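Local atomic coordinates of spermidine synthase (Corynebacterium glutamicum ATCC 13032, PDB entry 3GJY), a protein that probably transfers an aminopropyl group from decarboxylated S-adenosylmethionine to putrescine to make spermidine, using an AdoMet-dependent methyltransferase-like fold. Residues R127-R130 with E131-I135; F68-M71 with R72-T76; L47-N51 with G52-S56; I172-Q175 with N176-T179; C200-H203 with S204-G208. All blocks are in the same frame, centred on the assembly; numbering follows the deposited sequence.

Contact 1: residues R127-R130 with E131-I135; sequences RLSR and EWFDI. With FMT (formic acid), chain B.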
loop_
_atom_site.group_PDB
_atom_site.type_symbol
_atom_site.label_atom_id
_atom_site.label_comp_id
_atom_site.label_asym_id
_atom_site.label_seq_id
_atom_site.Cartn_x
_atom_site.Cartn_y
_atom_site.Cartn_z
ATOM N N ARG A 127 7.855 15.682 -8.107
ATOM C CA ARG A 127 7.592 16.809 -9.021
ATOM C C ARG A 127 6.839 16.315 -10.273
ATOM O O ARG A 127 5.843 16.935 -10.685
ATOM C CB ARG A 127 8.931 17.460 -9.416
ATOM C CG ARG A 127 8.747 18.754 -10.192
ATOM C CD ARG A 127 10.067 19.291 -10.719
ATOM N NE ARG A 127 10.628 18.453 -11.771
ATOM C CZ ARG A 127 10.254 18.496 -13.049
ATOM N NH1 ARG A 127 9.313 19.343 -13.447
ATOM N NH2 ARG A 127 10.838 17.700 -13.937
ATOM N N LEU A 128 7.285 15.184 -10.859
ATOM C CA LEU A 128 6.591 14.615 -12.034
ATOM C C LEU A 128 5.154 14.232 -11.701
ATOM O O LEU A 128 4.270 14.384 -12.523
ATOM C CB LEU A 128 7.336 13.377 -12.576
ATOM C CG LEU A 128 8.657 13.691 -13.256
ATOM C CD1 LEU A 128 9.396 12.376 -13.586
ATOM C CD2 LEU A 128 8.443 14.512 -14.516
ATOM N N SER A 129 4.927 13.694 -10.488
ATOM C CA SER A 129 3.575 13.319 -10.087
ATOM C C SER A 129 2.650 14.526 -10.087
ATOM O O SER A 129 1.542 14.488 -10.672
ATOM C CB SER A 129 3.530 12.653 -8.716
ATOM O OG SER A 129 4.276 11.433 -8.715
ATOM N N ARG A 130 3.104 15.623 -9.456
ATOM C CA ARG A 130 2.270 16.835 -9.411
ATOM C C ARG A 130 2.032 17.413 -10.812
ATOM O O ARG A 130 0.916 17.863 -11.099
ATOM C CB ARG A 130 2.948 17.872 -8.500
ATOM C CG ARG A 130 2.241 19.219 -8.363
ATOM C CD ARG A 130 0.816 19.136 -7.857
ATOM N NE ARG A 130 0.752 18.653 -6.472
ATOM C CZ ARG A 130 -0.356 18.198 -5.897
ATOM N NH1 ARG A 130 -1.464 18.071 -6.618
ATOM N NH2 ARG A 130 -0.330 17.792 -4.615
ATOM N N GLU A 131 3.051 17.364 -11.677
ATOM C CA GLU A 131 2.933 17.988 -12.998
ATOM C C GLU A 131 2.116 17.122 -13.963
ATOM O O GLU A 131 1.263 17.637 -14.695
ATOM C CB GLU A 131 4.321 18.250 -13.606
ATOM C CG GLU A 131 5.209 19.282 -12.895
ATOM C CD GLU A 131 4.670 20.688 -12.851
ATOM O OE1 GLU A 131 3.695 21.020 -13.582
ATOM O OE2 GLU A 131 5.242 21.463 -12.036
ATOM N N TRP A 132 2.349 15.799 -13.956
ATOM C CA TRP A 132 1.900 14.947 -15.064
ATOM C C TRP A 132 1.016 13.774 -14.721
ATOM O O TRP A 132 0.443 13.176 -15.627
ATOM C CB TRP A 132 3.141 14.395 -15.809
ATOM C CG TRP A 132 3.763 15.354 -16.776
ATOM C CD1 TRP A 132 3.239 16.535 -17.221
ATOM C CD2 TRP A 132 5.017 15.188 -17.447
ATOM N NE1 TRP A 132 4.089 17.113 -18.145
ATOM C CE2 TRP A 132 5.192 16.319 -18.295
ATOM C CE3 TRP A 132 5.988 14.182 -17.444
ATOM C CZ2 TRP A 132 6.325 16.472 -19.117
ATOM C CZ3 TRP A 132 7.130 14.337 -18.256
ATOM C CH2 TRP A 132 7.269 15.471 -19.080
ATOM N N PHE A 133 0.951 13.371 -13.456
ATOM C CA PHE A 133 0.246 12.138 -13.132
ATOM C C PHE A 133 -1.189 12.332 -12.657
ATOM O O PHE A 133 -1.805 11.425 -12.078
ATOM C CB PHE A 133 1.049 11.167 -12.253
ATOM C CG PHE A 133 2.443 10.832 -12.779
ATOM C CD1 PHE A 133 2.788 10.937 -14.143
ATOM C CD2 PHE A 133 3.429 10.451 -11.853
ATOM C CE1 PHE A 133 4.113 10.633 -14.584
ATOM C CE2 PHE A 133 4.734 10.137 -12.262
ATOM C CZ PHE A 133 5.085 10.247 -13.639
ATOM N N ASP A 134 -1.733 13.513 -12.955
ATOM C CA ASP A 134 -3.189 13.713 -12.962
ATOM C C ASP A 134 -3.788 13.515 -11.570
ATOM O O ASP A 134 -4.804 12.843 -11.394
ATOM C CB ASP A 134 -3.879 12.791 -13.996
ATOM C CG ASP A 134 -5.338 13.100 -14.182
ATOM O OD1 ASP A 134 -5.714 14.300 -14.200
ATOM O OD2 ASP A 134 -6.101 12.145 -14.397
ATOM N N ILE A 135 -3.175 14.190 -10.608
ATOM C CA ILE A 135 -3.638 14.169 -9.234
ATOM C C ILE A 135 -4.345 15.457 -8.896
ATOM O O ILE A 135 -4.024 16.518 -9.455
ATOM C CB ILE A 135 -2.469 13.898 -8.245
ATOM C CG1 ILE A 135 -1.372 14.957 -8.320
ATOM C CG2 ILE A 135 -1.880 12.509 -8.511
ATOM C CD1 ILE A 135 -0.271 14.778 -7.215
HETATM C C FMT B . 5.297 8.781 -5.964
HETATM O O1 FMT B . 5.082 9.762 -6.671
HETATM O O2 FMT B . 5.035 8.710 -4.766
HETATM O O HOH W 1 7.937 21.619 -12.230
HETATM O O HOH W 2 -1.385 16.297 -11.527
HETATM O O HOH W 3 -2.311 18.661 -9.348
#

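Contact 2: residues F68-M71 with R72-T76; sequences FEYM and RWIAT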
loop_
_atom_site.group_PDB
_atom_site.type_symbol
_atom_site.label_atom_id
_atom_site.label_comp_id
_atom_site.label_asym_id
_atom_site.label_seq_id
_atom_site.Cartn_x
_atom_site.Cartn_y
_atom_site.Cartn_z
ATOM N N PHE A 68 -2.569 -2.381 -12.144
ATOM C CA PHE A 68 -1.767 -3.174 -11.235
ATOM C C PHE A 68 -2.674 -3.943 -10.303
ATOM O O PHE A 68 -3.475 -3.343 -9.589
ATOM C CB PHE A 68 -0.793 -2.286 -10.426
ATOM C CG PHE A 68 0.455 -1.948 -11.193
ATOM C CD1 PHE A 68 0.395 -1.085 -12.275
ATOM C CD2 PHE A 68 1.670 -2.559 -10.878
ATOM C CE1 PHE A 68 1.526 -0.833 -13.053
ATOM C CE2 PHE A 68 2.820 -2.301 -11.649
ATOM C CZ PHE A 68 2.743 -1.406 -12.720
ATOM N N GLU A 69 -2.563 -5.273 -10.330
ATOM C CA GLU A 69 -3.464 -6.116 -9.535
ATOM C C GLU A 69 -3.429 -5.776 -8.060
ATOM O O GLU A 69 -4.467 -5.652 -7.414
ATOM C CB GLU A 69 -3.151 -7.615 -9.730
ATOM C CG GLU A 69 -3.238 -8.067 -11.215
ATOM C CD GLU A 69 -4.643 -8.045 -11.777
ATOM O OE1 GLU A 69 -5.614 -8.124 -11.003
ATOM O OE2 GLU A 69 -4.788 -7.945 -13.019
ATOM N N TYR A 70 -2.235 -5.613 -7.508
ATOM C CA TYR A 70 -2.173 -5.392 -6.064
ATOM C C TYR A 70 -2.844 -4.072 -5.687
ATOM O O TYR A 70 -3.324 -3.936 -4.569
ATOM C CB TYR A 70 -0.726 -5.416 -5.527
ATOM C CG TYR A 70 0.043 -4.117 -5.710
ATOM C CD1 TYR A 70 -0.055 -3.070 -4.767
ATOM C CD2 TYR A 70 0.910 -3.946 -6.789
ATOM C CE1 TYR A 70 0.644 -1.880 -4.922
ATOM C CE2 TYR A 70 1.640 -2.765 -6.942
ATOM C CZ TYR A 70 1.487 -1.732 -6.021
ATOM O OH TYR A 70 2.203 -0.572 -6.162
HETATM N N MSE A 71 -2.850 -3.088 -6.592
HETATM C CA MSE A 71 -3.566 -1.807 -6.310
HETATM C C MSE A 71 -5.059 -2.022 -6.266
HETATM O O MSE A 71 -5.750 -1.473 -5.391
HETATM C CB MSE A 71 -3.218 -0.749 -7.367
HETATM C CG MSE A 71 -1.787 -0.251 -7.338
HETATM SE SE MSE A 71 -1.589 1.280 -8.487
HETATM C CE MSE A 71 0.321 1.421 -8.350
ATOM N N ARG A 72 -5.551 -2.886 -7.173
ATOM C CA ARG A 72 -6.962 -3.262 -7.121
ATOM C C ARG A 72 -7.288 -3.947 -5.787
ATOM O O ARG A 72 -8.394 -3.737 -5.229
ATOM C CB ARG A 72 -7.293 -4.215 -8.270
ATOM C CG ARG A 72 -7.089 -3.566 -9.624
ATOM C CD ARG A 72 -7.299 -4.586 -10.740
ATOM N NE ARG A 72 -8.687 -4.993 -10.878
ATOM C CZ ARG A 72 -9.558 -4.400 -11.697
ATOM N NH1 ARG A 72 -9.208 -3.352 -12.447
ATOM N NH2 ARG A 72 -10.794 -4.850 -11.756
ATOM N N TRP A 73 -6.363 -4.781 -5.304
ATOM C CA TRP A 73 -6.601 -5.511 -4.045
ATOM C C TRP A 73 -6.626 -4.574 -2.848
ATOM O O TRP A 73 -7.494 -4.692 -1.971
ATOM C CB TRP A 73 -5.574 -6.628 -3.850
ATOM C CG TRP A 73 -5.535 -7.588 -5.010
ATOM C CD1 TRP A 73 -6.482 -7.766 -5.984
ATOM C CD2 TRP A 73 -4.495 -8.504 -5.286
ATOM N NE1 TRP A 73 -6.071 -8.719 -6.889
ATOM C CE2 TRP A 73 -4.858 -9.207 -6.471
ATOM C CE3 TRP A 73 -3.287 -8.820 -4.647
ATOM C CZ2 TRP A 73 -4.033 -10.187 -7.044
ATOM C CZ3 TRP A 73 -2.465 -9.831 -5.226
ATOM C CH2 TRP A 73 -2.855 -10.487 -6.400
ATOM N N ILE A 74 -5.674 -3.631 -2.812
ATOM C CA ILE A 74 -5.699 -2.589 -1.761
ATOM C C ILE A 74 -7.032 -1.805 -1.846
ATOM O O ILE A 74 -7.682 -1.559 -0.818
ATOM C CB ILE A 74 -4.500 -1.640 -1.863
ATOM C CG1 ILE A 74 -3.225 -2.419 -1.517
ATOM C CG2 ILE A 74 -4.679 -0.445 -0.932
ATOM C CD1 ILE A 74 -1.946 -1.644 -1.860
ATOM N N ALA A 75 -7.426 -1.399 -3.052
ATOM C CA ALA A 75 -8.687 -0.658 -3.198
ATOM C C ALA A 75 -9.845 -1.452 -2.614
ATOM O O ALA A 75 -10.656 -0.911 -1.871
ATOM C CB ALA A 75 -8.967 -0.364 -4.671
ATOM N N THR A 76 -9.932 -2.745 -2.952
ATOM C CA THR A 76 -11.054 -3.556 -2.496
ATOM C C THR A 76 -11.035 -3.723 -0.963
ATOM O O THR A 76 -12.071 -3.530 -0.288
ATOM C CB THR A 76 -11.003 -4.934 -3.178
ATOM O OG1 THR A 76 -11.232 -4.753 -4.577
ATOM C CG2 THR A 76 -12.060 -5.883 -2.569
#

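Contact 3: residues L47-N51 with G52-S56; sequences LISIN and GVPSS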
loop_
_atom_site.group_PDB
_atom_site.type_symbol
_atom_site.label_atom_id
_atom_site.label_comp_id
_atom_site.label_asym_id
_atom_site.label_seq_id
_atom_site.Cartn_x
_atom_site.Cartn_y
_atom_site.Cartn_z
ATOM N N LEU A 47 2.294 4.135 -18.739
ATOM C CA LEU A 47 3.017 3.236 -17.850
ATOM C C LEU A 47 4.208 3.982 -17.269
ATOM O O LEU A 47 4.953 4.624 -18.025
ATOM C CB LEU A 47 3.499 1.971 -18.598
ATOM C CG LEU A 47 4.167 0.918 -17.696
ATOM C CD1 LEU A 47 3.237 0.236 -16.669
ATOM C CD2 LEU A 47 4.894 -0.166 -18.512
ATOM N N ILE A 48 4.355 3.922 -15.941
ATOM C CA ILE A 48 5.455 4.572 -15.245
ATOM C C ILE A 48 6.310 3.462 -14.663
ATOM O O ILE A 48 5.795 2.638 -13.905
ATOM C CB ILE A 48 4.935 5.482 -14.109
ATOM C CG1 ILE A 48 4.040 6.588 -14.697
ATOM C CG2 ILE A 48 6.114 6.091 -13.308
ATOM C CD1 ILE A 48 2.700 6.725 -14.120
ATOM N N SER A 49 7.596 3.427 -15.053
ATOM C CA SER A 49 8.566 2.451 -14.534
ATOM C C SER A 49 9.645 3.164 -13.753
ATOM O O SER A 49 9.978 4.325 -14.033
ATOM C CB SER A 49 9.241 1.653 -15.650
ATOM O OG SER A 49 8.244 0.962 -16.375
ATOM N N ILE A 50 10.155 2.465 -12.756
ATOM C CA ILE A 50 11.160 3.007 -11.839
ATOM C C ILE A 50 12.291 1.985 -11.767
ATOM O O ILE A 50 12.071 0.805 -11.415
ATOM C CB ILE A 50 10.514 3.247 -10.451
ATOM C CG1 ILE A 50 9.375 4.275 -10.550
ATOM C CG2 ILE A 50 11.525 3.796 -9.508
ATOM C CD1 ILE A 50 8.514 4.419 -9.313
ATOM N N ASN A 51 13.493 2.415 -12.138
ATOM C CA ASN A 51 14.631 1.506 -12.235
ATOM C C ASN A 51 14.311 0.256 -13.060
ATOM O O ASN A 51 14.733 -0.858 -12.708
ATOM C CB ASN A 51 15.156 1.145 -10.835
ATOM C CG ASN A 51 15.601 2.354 -10.093
ATOM O OD1 ASN A 51 16.192 3.259 -10.689
ATOM N ND2 ASN A 51 15.251 2.427 -8.821
ATOM N N GLY A 52 13.560 0.452 -14.145
ATOM C CA GLY A 52 13.240 -0.641 -15.052
ATOM C C GLY A 52 12.094 -1.530 -14.624
ATOM O O GLY A 52 11.772 -2.483 -15.346
ATOM N N VAL A 53 11.483 -1.253 -13.471
ATOM C CA VAL A 53 10.362 -2.067 -12.971
ATOM C C VAL A 53 9.077 -1.275 -13.206
ATOM O O VAL A 53 8.924 -0.156 -12.697
ATOM C CB VAL A 53 10.498 -2.319 -11.435
ATOM C CG1 VAL A 53 9.355 -3.203 -10.892
ATOM C CG2 VAL A 53 11.845 -2.983 -11.129
ATOM N N PRO A 54 8.125 -1.851 -13.953
ATOM C CA PRO A 54 6.800 -1.207 -14.049
ATOM C C PRO A 54 6.268 -0.892 -12.647
ATOM O O PRO A 54 6.302 -1.757 -11.764
ATOM C CB PRO A 54 5.938 -2.286 -14.706
ATOM C CG PRO A 54 6.937 -3.171 -15.459
ATOM C CD PRO A 54 8.201 -3.154 -14.642
ATOM N N SER A 55 5.820 0.346 -12.423
ATOM C CA SER A 55 5.476 0.747 -11.064
ATOM C C SER A 55 4.088 1.347 -10.912
ATOM O O SER A 55 3.497 1.226 -9.864
ATOM C CB SER A 55 6.535 1.665 -10.488
ATOM O OG SER A 55 7.702 0.886 -10.286
ATOM N N SER A 56 3.606 2.046 -11.918
ATOM C CA SER A 56 2.198 2.427 -11.917
ATOM C C SER A 56 1.661 2.520 -13.349
ATOM O O SER A 56 2.438 2.539 -14.314
ATOM C CB SER A 56 1.957 3.748 -11.176
ATOM O OG SER A 56 0.561 3.892 -11.012
HETATM O O HOH W 4 9.443 -1.193 -17.564
#

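Contact 4: residues I172-Q175 with N176-T179; sequences ITPQ and NFTT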
loop_
_atom_site.group_PDB
_atom_site.type_symbol
_atom_site.label_atom_id
_atom_site.label_comp_id
_atom_site.label_asym_id
_atom_site.label_seq_id
_atom_site.Cartn_x
_atom_site.Cartn_y
_atom_site.Cartn_z
ATOM N N ILE A 172 11.731 -6.716 -2.136
ATOM C CA ILE A 172 11.507 -7.091 -0.746
ATOM C C ILE A 172 11.585 -5.812 0.113
ATOM O O ILE A 172 12.415 -4.920 -0.110
ATOM C CB ILE A 172 12.502 -8.202 -0.276
ATOM C CG1 ILE A 172 13.944 -7.676 -0.269
ATOM C CG2 ILE A 172 12.337 -9.473 -1.161
ATOM C CD1 ILE A 172 14.873 -8.360 0.746
ATOM N N THR A 173 10.690 -5.688 1.079
ATOM C CA THR A 173 10.596 -4.391 1.741
ATOM C C THR A 173 11.861 -4.154 2.621
ATOM O O THR A 173 12.304 -5.115 3.237
ATOM C CB THR A 173 9.192 -4.240 2.410
ATOM O OG1 THR A 173 9.278 -3.615 3.688
ATOM C CG2 THR A 173 8.451 -5.614 2.509
ATOM N N PRO A 174 12.449 -2.920 2.626
ATOM C CA PRO A 174 13.530 -2.692 3.617
ATOM C C PRO A 174 13.121 -3.076 5.020
ATOM O O PRO A 174 11.951 -2.902 5.421
ATOM C CB PRO A 174 13.794 -1.201 3.560
ATOM C CG PRO A 174 13.321 -0.787 2.192
ATOM C CD PRO A 174 12.172 -1.689 1.858
ATOM N N GLN A 175 14.092 -3.585 5.774
ATOM C CA GLN A 175 13.818 -4.208 7.044
ATOM C C GLN A 175 13.139 -3.249 8.011
ATOM O O GLN A 175 12.234 -3.674 8.772
ATOM C CB GLN A 175 15.135 -4.759 7.626
ATOM C CG GLN A 175 14.922 -5.738 8.766
ATOM C CD GLN A 175 14.959 -5.054 10.090
ATOM O OE1 GLN A 175 15.047 -3.830 10.150
ATOM N NE2 GLN A 175 14.867 -5.830 11.178
ATOM N N ASN A 176 13.485 -1.966 7.943
ATOM C CA ASN A 176 12.920 -1.000 8.881
ATOM C C ASN A 176 11.455 -0.647 8.691
ATOM O O ASN A 176 10.875 0.041 9.516
ATOM C CB ASN A 176 13.793 0.245 9.077
ATOM C CG ASN A 176 13.944 1.068 7.851
ATOM O OD1 ASN A 176 13.514 0.700 6.760
ATOM N ND2 ASN A 176 14.641 2.206 8.012
ATOM N N PHE A 177 10.857 -1.185 7.631
ATOM C CA PHE A 177 9.424 -1.088 7.417
ATOM C C PHE A 177 8.701 -2.360 7.826
ATOM O O PHE A 177 7.499 -2.476 7.579
ATOM C CB PHE A 177 9.141 -0.794 5.942
ATOM C CG PHE A 177 9.506 0.585 5.542
ATOM C CD1 PHE A 177 8.759 1.667 5.963
ATOM C CD2 PHE A 177 10.650 0.813 4.760
ATOM C CE1 PHE A 177 9.116 2.972 5.573
ATOM C CE2 PHE A 177 11.003 2.115 4.386
ATOM C CZ PHE A 177 10.235 3.183 4.792
ATOM N N THR A 178 9.403 -3.305 8.454
ATOM C CA THR A 178 8.801 -4.611 8.747
ATOM C C THR A 178 8.837 -5.021 10.213
ATOM O O THR A 178 8.494 -6.161 10.544
ATOM C CB THR A 178 9.456 -5.734 7.910
ATOM O OG1 THR A 178 10.757 -5.994 8.426
ATOM C CG2 THR A 178 9.524 -5.328 6.441
ATOM N N THR A 179 9.258 -4.103 11.074
ATOM C CA THR A 179 9.528 -4.448 12.461
ATOM C C THR A 179 8.381 -4.060 13.374
ATOM O O THR A 179 7.549 -3.176 13.072
ATOM C CB THR A 179 10.774 -3.718 12.986
ATOM O OG1 THR A 179 10.547 -2.304 12.876
ATOM C CG2 THR A 179 11.990 -4.099 12.197
#

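Contact 5: residues C200-H203 with S204-G208; sequences CGDH and SDLRG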
loop_
_atom_site.group_PDB
_atom_site.type_symbol
_atom_site.label_atom_id
_atom_site.label_comp_id
_atom_site.label_asym_id
_atom_site.label_seq_id
_atom_site.Cartn_x
_atom_site.Cartn_y
_atom_site.Cartn_z
ATOM N N CYS A 200 3.061 -6.246 0.221
ATOM C CA CYS A 200 4.255 -7.047 0.550
ATOM C C CYS A 200 4.566 -7.924 -0.648
ATOM O O CYS A 200 3.749 -8.737 -1.056
ATOM C CB CYS A 200 4.015 -7.876 1.821
ATOM S SG CYS A 200 5.266 -9.096 2.206
ATOM N N GLY A 201 5.729 -7.707 -1.255
ATOM C CA GLY A 201 6.208 -8.603 -2.320
ATOM C C GLY A 201 7.057 -9.710 -1.707
ATOM O O GLY A 201 7.920 -9.445 -0.850
ATOM N N ASP A 202 6.792 -10.957 -2.098
ATOM C CA ASP A 202 7.560 -12.067 -1.514
ATOM C C ASP A 202 7.681 -13.240 -2.485
ATOM O O ASP A 202 6.817 -13.453 -3.358
ATOM C CB ASP A 202 6.984 -12.492 -0.140
ATOM C CG ASP A 202 8.045 -13.119 0.796
ATOM O OD1 ASP A 202 9.230 -13.285 0.398
ATOM O OD2 ASP A 202 7.714 -13.458 1.950
ATOM N N HIS A 203 8.786 -13.979 -2.362
ATOM C CA HIS A 203 8.887 -15.267 -3.074
ATOM C C HIS A 203 8.419 -16.407 -2.181
ATOM O O HIS A 203 8.219 -16.224 -0.974
ATOM C CB HIS A 203 10.254 -15.553 -3.723
ATOM C CG HIS A 203 11.373 -14.712 -3.208
ATOM N ND1 HIS A 203 12.193 -13.983 -4.042
ATOM C CD2 HIS A 203 11.824 -14.494 -1.950
ATOM C CE1 HIS A 203 13.087 -13.332 -3.319
ATOM N NE2 HIS A 203 12.886 -13.625 -2.047
ATOM N N SER A 204 8.266 -17.580 -2.777
ATOM C CA SER A 204 7.263 -18.499 -2.304
ATOM C C SER A 204 7.503 -19.244 -0.969
ATOM O O SER A 204 6.589 -19.875 -0.464
ATOM C CB SER A 204 6.785 -19.391 -3.461
ATOM O OG SER A 204 5.946 -18.623 -4.342
ATOM N N ASP A 205 8.671 -19.080 -0.356
ATOM C CA ASP A 205 8.876 -19.496 1.037
ATOM C C ASP A 205 7.997 -18.640 1.998
ATOM O O ASP A 205 7.612 -19.071 3.087
ATOM C CB ASP A 205 10.381 -19.424 1.416
ATOM C CG ASP A 205 10.951 -17.994 1.369
ATOM O OD1 ASP A 205 11.595 -17.602 0.359
ATOM O OD2 ASP A 205 10.760 -17.256 2.353
ATOM N N LEU A 206 7.699 -17.422 1.565
ATOM C CA LEU A 206 6.810 -16.517 2.294
ATOM C C LEU A 206 7.298 -16.133 3.695
ATOM O O LEU A 206 6.501 -15.684 4.522
ATOM C CB LEU A 206 5.375 -17.066 2.324
ATOM C CG LEU A 206 4.773 -17.290 0.935
ATOM C CD1 LEU A 206 3.361 -17.839 0.994
ATOM C CD2 LEU A 206 4.785 -15.985 0.148
ATOM N N ARG A 207 8.608 -16.285 3.960
ATOM C CA ARG A 207 9.133 -15.999 5.297
ATOM C C ARG A 207 9.027 -14.522 5.614
ATOM O O ARG A 207 8.800 -14.167 6.771
ATOM C CB ARG A 207 10.594 -16.446 5.468
ATOM C CG ARG A 207 10.775 -17.966 5.446
ATOM C CD ARG A 207 12.230 -18.311 5.787
ATOM N NE ARG A 207 13.083 -18.524 4.617
ATOM C CZ ARG A 207 13.637 -17.572 3.863
ATOM N NH1 ARG A 207 14.411 -17.919 2.841
ATOM N NH2 ARG A 207 13.431 -16.284 4.108
ATOM N N GLY A 208 9.199 -13.684 4.602
ATOM C CA GLY A 208 9.050 -12.227 4.772
ATOM C C GLY A 208 7.632 -11.825 5.170
ATOM O O GLY A 208 7.411 -11.164 6.193
HETATM O O HOH W 5 10.916 -14.698 1.918
#

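Contact 1: residues R127-R130 with E131-I135
The F133 ring takes the backbone O of L128 over the centre of one face, 3.9 Å above its plane. The guanidinium of R130 carries I135 CD1 over one face, 3.5 Å above the plane and offset toward the rim, and water 3 lies at its edge, in plane. This is the C-terminal end of helix 123-132, in the beta-alpha-beta unit of strands 115-120 and 141-145 of the Rossmann-like fold. F133 is the first residue to leave helical geometry, yet its N still bonds to S129 O. R130 crosses I135 at about a right angle. Its chain leaves with CG anti to the backbone N (chi1 178°) and bends twice, folding the guanidinium over I135. R130 NH2 bonds to V141 O of strand 141-145. L128 CD2 meets W132 CE3 at 3.8 Å. S129 OG lies 2.8 Å from O1 of a formic acid, probably from the crystallisation liquor, but its one proton may go to L125 O instead. R127 has a salt bridge to E124, and in one of two conformers of E131 water 1 links R127 NH1 to E131 OE2. Water 3 accepts from R130 NH1 at 2.9 Å and donates to I135 O at 2.7 Å.

Contact 2: residues F68-M71 with R72-T76
R72, E69 and Y70 bury the most surface here. R72 and E69 lie side by side and point the same way. R72 CD comes 3.9 Å from E69 OE1, but the oxygen sits well out of the guanidinium plane. Only the opposite charges act, with OE1 4.4 Å from R72 NE. The stronger partners lie elsewhere: E69 OE2 accepts from G268 N, and R72 NH1 bonds to L66 O. The W73 ring lies against the backbone one turn back. E69 O is 3.2 Å above one of its faces, toward the rim, and E69 CB touches W73 CZ2 at 3.8 Å. Y70 CG stands between the backbone N and the carbonyl carbon (chi1 81°). There I74 CD1 meets the ring edge, in plane, 3.7 Å from Y70 CD1, while CG of M71, a selenomethionine, lies over one face, toward the rim. Y70 OH bonds to D166. Backbone bonds from R72 N, W73 N, I74 N and A75 N to the oxygens four residues earlier join the two segments. F68 is the N-cap residue. These are the first two turns of the alpha-helix 69-85, buried between strand 238-245, helix 102-110 and strand 53-59.

Contact 3: residues L47-N51 with G52-S56
I48 O is gripped by two N-H groups, S55 N at 2.7 Å and S56 N at 3.0 Å, both in its carbonyl plane. I48 N returns a nearly straight bond to S56 O. Two residues thus face one, a classic beta bulge in the hairpin of strands 45-50 and 53-59. Nearer the turn, I50 and V53 form a hydrogen-bonded pair, with I50 N to V53 O at 2.9 Å. V53 O also accepts from S55 OG, which arrives over the opposite face of the carbonyl plane. S55 OG stands beside its own backbone N (chi1 -69°), which lets it reach back to V53 O. S55 CB then lies 3.6 Å from I50 CD1. S49 OG sits 3.5 Å from P54 CA and bonds to water 4. L47 CD1 lies alongside P54, 4.2 Å from its CB. A type I' turn from I50 to V53 closes the hairpin. Farther out, N51 OD1 accepts from V33 N and S56 OG bonds to T102. Backbone bonds tie L47, S49 and N51 to strand 33-38. S49 and P54 form a non-hydrogen-bonded pair, which needs no N-H from the proline, whereas I48 O and V53 O each take two donors.

Contact 4: residues I172-Q175 with N176-T179
The loop between strand 160-165 and helix 180-189 makes a short 3-10 turn here and leads into the helix at its N-cap, T179. F177 N bonds to P174 O at 3.0 Å, and T178 N bonds to Q175 O, the i to i+3 spacing of a 3-10 turn. Both donors stand above the carbonyl planes. T178 OG1 adds a second bond to Q175 O, tilted only 16° from that plane. Its hydroxyl lies between the backbone N and the carbonyl carbon (chi1 73°), which turns it back over the turn. R289 bonds to the same OG1. The P174 ring lies alongside F177 and points the same way; P174 CB meets the edge of the F177 ring, in plane, 3.9 Å from F177 CD2. F177 also makes an edge-to-face pair with F182 of the following helix. On the side of T173, its OG1 touches T178 CG2 at 3.3 Å and F177 CB at 3.6 Å. T173 and T178 both pack on E212 of helix 207-219. T179 OG1 caps F182 N and bonds to D291 as well. Q175 crosses T179 at about a right angle. Its amide NE2 bonds to H290 O, so the C-terminal tail helps fix where the amide lies. The same NE2 meets the methyl T179 CG2 at 3.5 Å.

Contact 5: residues C200-H203 with S204-G208
H203 O and L206 N make the backbone hydrogen bond of this contact, 2.9 Å long and in the carbonyl plane. It closes a type I turn from H203 to L206, between strand 194-202 and helix 207-219. The carboxylates make the other polar links. D205 OD2 accepts from R207 N at 2.9 Å, an Asx turn. The same oxygen lies over the centre of one face of the R207 guanidinium, 3.2 Å above its plane, so that salt bridge rests on charge alone. D202 points its OD2 at the helix start. That oxygen accepts from A209 N, and it stands 3.0 Å from G208 N. D202 OD1 takes a weak bond from H203 N. Water 5 joins the two acids, donating to D202 OD1 at 2.7 Å and to D205 OD2 at 2.6 Å. Apolar contact is slight. L206 CD2 reaches back to D202 CB at 4.1 Å, while L206 otherwise packs on M231 and L232 of helix 229-232. The H203 ring lies beside the D205 carboxylate, their planes 41° apart. Two acids gather at the N-terminal end of helix 207-219. The helix amides and R207 would probably stabilise their negative charge, and the bridging water may ease the repulsion between them.

Contact 2 is the buried one, inside the helix that follows the hairpin of contact 3. F68 and M71 pack directly on P54, S55 and S56 there. Contact 1 also meets that hairpin, through F133, just past the end of helix 123-132, and I48. Contacts 4 and 5 lie on the same side of the chain's centre and meet lightly at I172 and H203, whereas contacts 1 and 5 are on opposite sides, their nearest atoms about 20 Å apart. Contact 2 combines helix backbone bonds with aromatic and aliphatic packing. Contacts 1, 3, 4 and 5 are partly buried; 1, 3 and 5 use ordered waters, and 4 relies on hydroxyl and backbone bonds before its helix.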